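Transcriptional regulator, AsnC family (Agrobacterium tumefaciens str. C58, PDB 3I4P) probably binds specific DNA sequences through a winged helix-turn-helix domain and regulates transcription, as an Lrp/AsnC-family protein with a ligand-binding domain. Local coordinates at the interface of chains A and B. Numbering follows the deposited sequence. Chains: chain A/B, Transcriptional regulator, AsnC family.

Contact 1: the interface of chains A and B. Residues chain A 12-15, 51, 53, 145; chain B 51-53, 145.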
# COMPACT_ATOMS: atom_id res chain seq x y z
N LEU A 12 41.20 5.25 14.47
CA LEU A 12 40.83 4.10 15.31
C LEU A 12 39.62 3.33 14.74
O LEU A 12 39.62 2.12 14.71
CB LEU A 12 40.62 4.51 16.78
CG LEU A 12 41.89 4.83 17.60
CD1 LEU A 12 41.53 5.18 19.02
CD2 LEU A 12 42.90 3.68 17.60
N GLN A 13 38.64 4.05 14.21
CA GLN A 13 37.46 3.44 13.58
C GLN A 13 37.80 2.66 12.31
O GLN A 13 37.01 1.82 11.88
CB GLN A 13 36.45 4.53 13.19
CG GLN A 13 35.73 5.16 14.33
CD GLN A 13 34.47 5.89 13.85
OE1 GLN A 13 33.37 5.61 14.33
NE2 GLN A 13 34.63 6.77 12.85
N GLU A 14 38.92 3.01 11.68
CA GLU A 14 39.39 2.33 10.47
C GLU A 14 40.30 1.13 10.77
O GLU A 14 40.31 0.16 10.04
CB GLU A 14 40.14 3.32 9.54
CG GLU A 14 39.25 4.26 8.75
CD GLU A 14 39.95 5.55 8.25
OE1 GLU A 14 41.16 5.71 8.54
OE2 GLU A 14 39.28 6.40 7.59
N ASP A 15 41.06 1.23 11.85
CA ASP A 15 42.15 0.31 12.13
C ASP A 15 42.60 0.56 13.55
O ASP A 15 43.14 1.61 13.83
CB ASP A 15 43.30 0.56 11.15
CG ASP A 15 44.47 -0.47 11.29
OD1 ASP A 15 44.39 -1.45 12.08
OD2 ASP A 15 45.48 -0.29 10.56
N VAL A 51 37.13 -4.43 18.19
CA VAL A 51 36.67 -5.74 17.74
C VAL A 51 37.31 -6.15 16.40
O VAL A 51 37.72 -5.33 15.61
CB VAL A 51 35.11 -5.78 17.57
CG1 VAL A 51 34.38 -5.52 18.88
CG2 VAL A 51 34.66 -4.81 16.48
N LEU A 53 36.43 -7.61 12.81
CA LEU A 53 35.30 -7.65 11.89
C LEU A 53 35.60 -8.78 10.93
O LEU A 53 36.70 -8.85 10.38
CB LEU A 53 35.18 -6.33 11.12
CG LEU A 53 34.83 -5.09 11.93
CD1 LEU A 53 34.50 -3.87 10.97
CD2 LEU A 53 33.68 -5.40 12.88
N THR A 145 31.35 0.30 10.03
CA THR A 145 31.14 0.53 11.47
C THR A 145 31.66 1.92 11.89
O THR A 145 31.53 2.32 13.04
CB THR A 145 31.88 -0.60 12.26
OG1 THR A 145 33.30 -0.50 12.05
CG2 THR A 145 31.39 -1.98 11.79
N VAL B 51 38.87 -2.91 14.48
CA VAL B 51 38.45 -1.51 14.55
C VAL B 51 37.98 -1.11 15.97
O VAL B 51 37.55 -1.94 16.75
CB VAL B 51 37.28 -1.20 13.55
CG1 VAL B 51 37.69 -1.43 12.10
CG2 VAL B 51 36.03 -2.01 13.90
N ALA B 52 38.08 0.17 16.28
CA ALA B 52 37.39 0.75 17.42
C ALA B 52 35.95 1.03 17.00
O ALA B 52 35.65 1.51 15.87
CB ALA B 52 38.09 2.04 17.90
N LEU B 53 35.04 0.71 17.91
CA LEU B 53 33.62 1.00 17.73
C LEU B 53 33.32 2.13 18.70
O LEU B 53 33.67 2.06 19.87
CB LEU B 53 32.77 -0.22 18.09
CG LEU B 53 32.92 -1.45 17.20
CD1 LEU B 53 31.81 -2.52 17.53
CD2 LEU B 53 32.87 -1.03 15.73
N THR B 145 28.33 -6.06 15.62
CA THR B 145 29.19 -6.35 14.46
C THR B 145 29.62 -7.83 14.45
O THR B 145 30.29 -8.29 13.53
CB THR B 145 30.44 -5.41 14.53
OG1 THR B 145 31.23 -5.73 15.69
CG2 THR B 145 29.99 -3.94 14.60
O HOH W 1 34.61 1.38 13.40

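Contact 2: the interface of chains A and B. Residues chain A 59, 61, 90-91, 109; chain B 147-149, 151-152.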
# COMPACT_ATOMS: atom_id res chain seq x y z
N VAL A 59 32.55 -16.60 6.62
CA VAL A 59 31.97 -17.34 7.76
C VAL A 59 30.57 -17.88 7.42
O VAL A 59 29.82 -18.29 8.30
CB VAL A 59 31.99 -16.52 9.08
CG1 VAL A 59 33.42 -16.25 9.48
CG2 VAL A 59 31.13 -15.22 8.98
N THR A 61 27.72 -16.45 6.22
CA THR A 61 26.54 -15.65 6.56
C THR A 61 26.31 -14.54 5.52
O THR A 61 26.10 -13.36 5.87
CB THR A 61 26.70 -15.04 7.95
OG1 THR A 61 27.73 -14.06 7.91
CG2 THR A 61 27.08 -16.11 8.97
N PRO A 90 21.55 -14.85 17.65
CA PRO A 90 22.83 -14.38 17.09
C PRO A 90 22.73 -13.88 15.63
O PRO A 90 23.53 -13.03 15.22
CB PRO A 90 23.74 -15.60 17.19
CG PRO A 90 22.92 -16.73 17.77
CD PRO A 90 21.53 -16.29 17.96
N GLU A 91 21.74 -14.38 14.89
CA GLU A 91 21.48 -13.93 13.55
C GLU A 91 20.86 -12.55 13.49
O GLU A 91 20.89 -11.96 12.44
CB GLU A 91 20.54 -14.88 12.77
CG GLU A 91 21.05 -16.28 12.64
CD GLU A 91 20.64 -17.19 13.82
OE1 GLU A 91 20.11 -16.70 14.85
OE2 GLU A 91 20.88 -18.41 13.69
N VAL A 109 21.31 -12.02 9.32
CA VAL A 109 22.30 -12.63 8.40
C VAL A 109 22.28 -14.19 8.53
O VAL A 109 22.21 -14.75 9.64
CB VAL A 109 23.73 -12.01 8.57
CG1 VAL A 109 23.70 -10.45 8.27
CG2 VAL A 109 24.25 -12.26 9.95
N LEU B 147 29.02 -11.53 13.77
CA LEU B 147 28.27 -12.44 12.93
C LEU B 147 27.94 -13.74 13.71
O LEU B 147 28.66 -14.14 14.61
CB LEU B 147 29.07 -12.75 11.65
CG LEU B 147 29.41 -11.52 10.77
CD1 LEU B 147 30.28 -11.91 9.59
CD2 LEU B 147 28.11 -10.77 10.30
N PRO B 148 26.82 -14.40 13.34
CA PRO B 148 26.56 -15.75 13.88
C PRO B 148 27.60 -16.72 13.34
O PRO B 148 27.92 -16.68 12.14
CB PRO B 148 25.14 -16.08 13.36
CG PRO B 148 24.95 -15.20 12.12
CD PRO B 148 25.77 -13.94 12.40
N LEU B 149 28.16 -17.56 14.21
CA LEU B 149 29.27 -18.41 13.82
C LEU B 149 28.83 -19.89 13.73
O LEU B 149 29.65 -20.76 13.38
CB LEU B 149 30.47 -18.20 14.76
CG LEU B 149 31.04 -16.77 14.80
CD1 LEU B 149 32.14 -16.64 15.83
CD2 LEU B 149 31.55 -16.36 13.44
N TYR B 151 27.14 -21.21 11.43
CA TYR B 151 27.03 -21.67 10.04
C TYR B 151 28.38 -21.93 9.35
O TYR B 151 28.42 -22.40 8.20
CB TYR B 151 26.28 -20.61 9.22
CG TYR B 151 24.90 -20.30 9.77
CD1 TYR B 151 23.83 -21.20 9.57
CD2 TYR B 151 24.66 -19.16 10.51
CE1 TYR B 151 22.56 -20.94 10.06
CE2 TYR B 151 23.38 -18.89 11.01
CZ TYR B 151 22.33 -19.79 10.77
OH TYR B 151 21.07 -19.53 11.25
N MSE B 152 29.46 -21.57 10.05
CA MSE B 152 30.83 -21.68 9.53
C MSE B 152 31.12 -23.08 9.01
O MSE B 152 30.68 -24.10 9.60
CB MSE B 152 31.85 -21.39 10.62
CG MSE B 152 32.09 -19.99 10.87
SE MSE B 152 33.48 -19.78 12.20
CE MSE B 152 35.01 -20.35 11.15
O HOH W 2 28.51 -18.55 10.61

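Contact 1: the interface of chains A and B
A:Val51 and B:Val51 meet backbone to backbone where strand 47-54 of one chain runs antiparallel to the same strand of the other, forming a two-stranded intersubunit ribbon of the Lrp/AsnC type. The two valines pair with each other: A:Val51 N donates to B:Val51 O and B:Val51 N to A:Val51 O, each at 2.9 Å. The pair therefore lies on the two-fold.

The side chain of B:Val51 is wrapped by chain A. Its CB rests against the main-chain carbonyl oxygen of A:Gln13, just past the end of helix 3-12. CG1, anti to the carbonyl carbon (chi1 -62°), comes closer to the same A:Gln13 O, at 3.3 Å, and also approaches the carbonyl of A:Glu14. The other methyl, CG2, sits between the backbone N and the carbonyl carbon and points into the apolar side of the ribbon, where it meets A:Leu53 CD1 at 3.8 Å, the hydroxyl oxygen OG1 of A:Thr145 and its own twin, A:Val51 CG2.

A:Leu53 crosses B:Val51 at about a right angle. While its CD1 serves the valine, its CD2 branch turns to B:Thr145, touching CB at 3.6 Å. The symmetry mate repeats this with B:Leu53 and A:Thr145, and the two threonines meet methyl to methyl through CG2.

Helix 3-12 of chain A adds a polar clasp at its last residue. B:Ala52 N donates to A:Leu12 O with an almost straight N-H (172° at H), although the nitrogen lies well above the carbonyl plane, and the alanine CB packs on A:Leu12 CB. The B:Ala52 carbonyl turns to a water 2.7 Å from its O; that water also bonds A:Gln13 O and the hydroxyl OG1 of A:Thr145.

Contact 2: the interface of chains A and B
B:Pro148 packs its ring against A:Val109 and A:Pro90, bringing the C-terminal segment of chain B onto the Lrp/AsnC ligand-binding domain of chain A. This apolar packing is tight. The A:Val109 methyl CG2, near the end of strand 104-110, reaches B:Pro148 CD at 3.3 Å and also faces CG, the two side chains crossing at about a right angle. CB of the proline lies near the A:Pro90 carbonyl, and CG near CA of A:Glu91, both in loop 90-91. A:Pro90 O and A:Thr61 CG2 lie on opposite sides of the ring, with A:Val109 CG2 at the CD end. The threonine methyl CG2, anti to the carbonyl carbon, approaches both B:Pro148 CG and the proline carbonyl oxygen.

B:Leu147 supplies a second apolar group. Its CD1 meets A:Val59 CG2 at 3.5 Å, again close, and A:Thr61 OG1 from the same tip, while CD2 spreads towards A:Val109 CG2. On the far side of A:Val59, its CB touches CG of the selenomethionine B:Met152.

A direct hydrogen bond runs from the phenol OH of B:Tyr151 to the carboxylate OE2 of A:Glu91, 2.7 Å long. The hydroxyl comes to the anti side of OE2, 21° out of the carboxylate plane, and the ring plane is turned 60° from that of the carboxylate. A bend in the glutamate chain (chi2 88°) brings the carboxylate to the phenol. The glutamate CG lies in plane at the edge of the ring, 3.9 Å from B:Tyr151 CE2.

Water-mediated contacts join the backbones. One water lies 2.7 Å from A:Val59 O and bonds the B:Pro148 carbonyl as well; B:Tyr151 N meets the same water at 3.1 Å. This water is itself in plane at an edge of the B:Tyr151 ring.

The C-alpha centres of contact 1 and contact 2 lie about 19 Å apart, and no residue belongs to both. Their elements are nonetheless continuous: strand 47-54 of contact 1 leads in chain A to the 59-61 stretch of contact 2, and B:Thr145 of contact 1 is followed closely by the 147-152 segment used in contact 2. Contact 1 joins the two strands and also the end of helix 3-12 of the DNA-binding region, whereas contact 2 ties a C-terminal tail to the partner's ligand-binding domain. With the two-fold twins, such reciprocal holds are consistent with an intertwined dimer, a likely building block of the deposited eight-chain assembly.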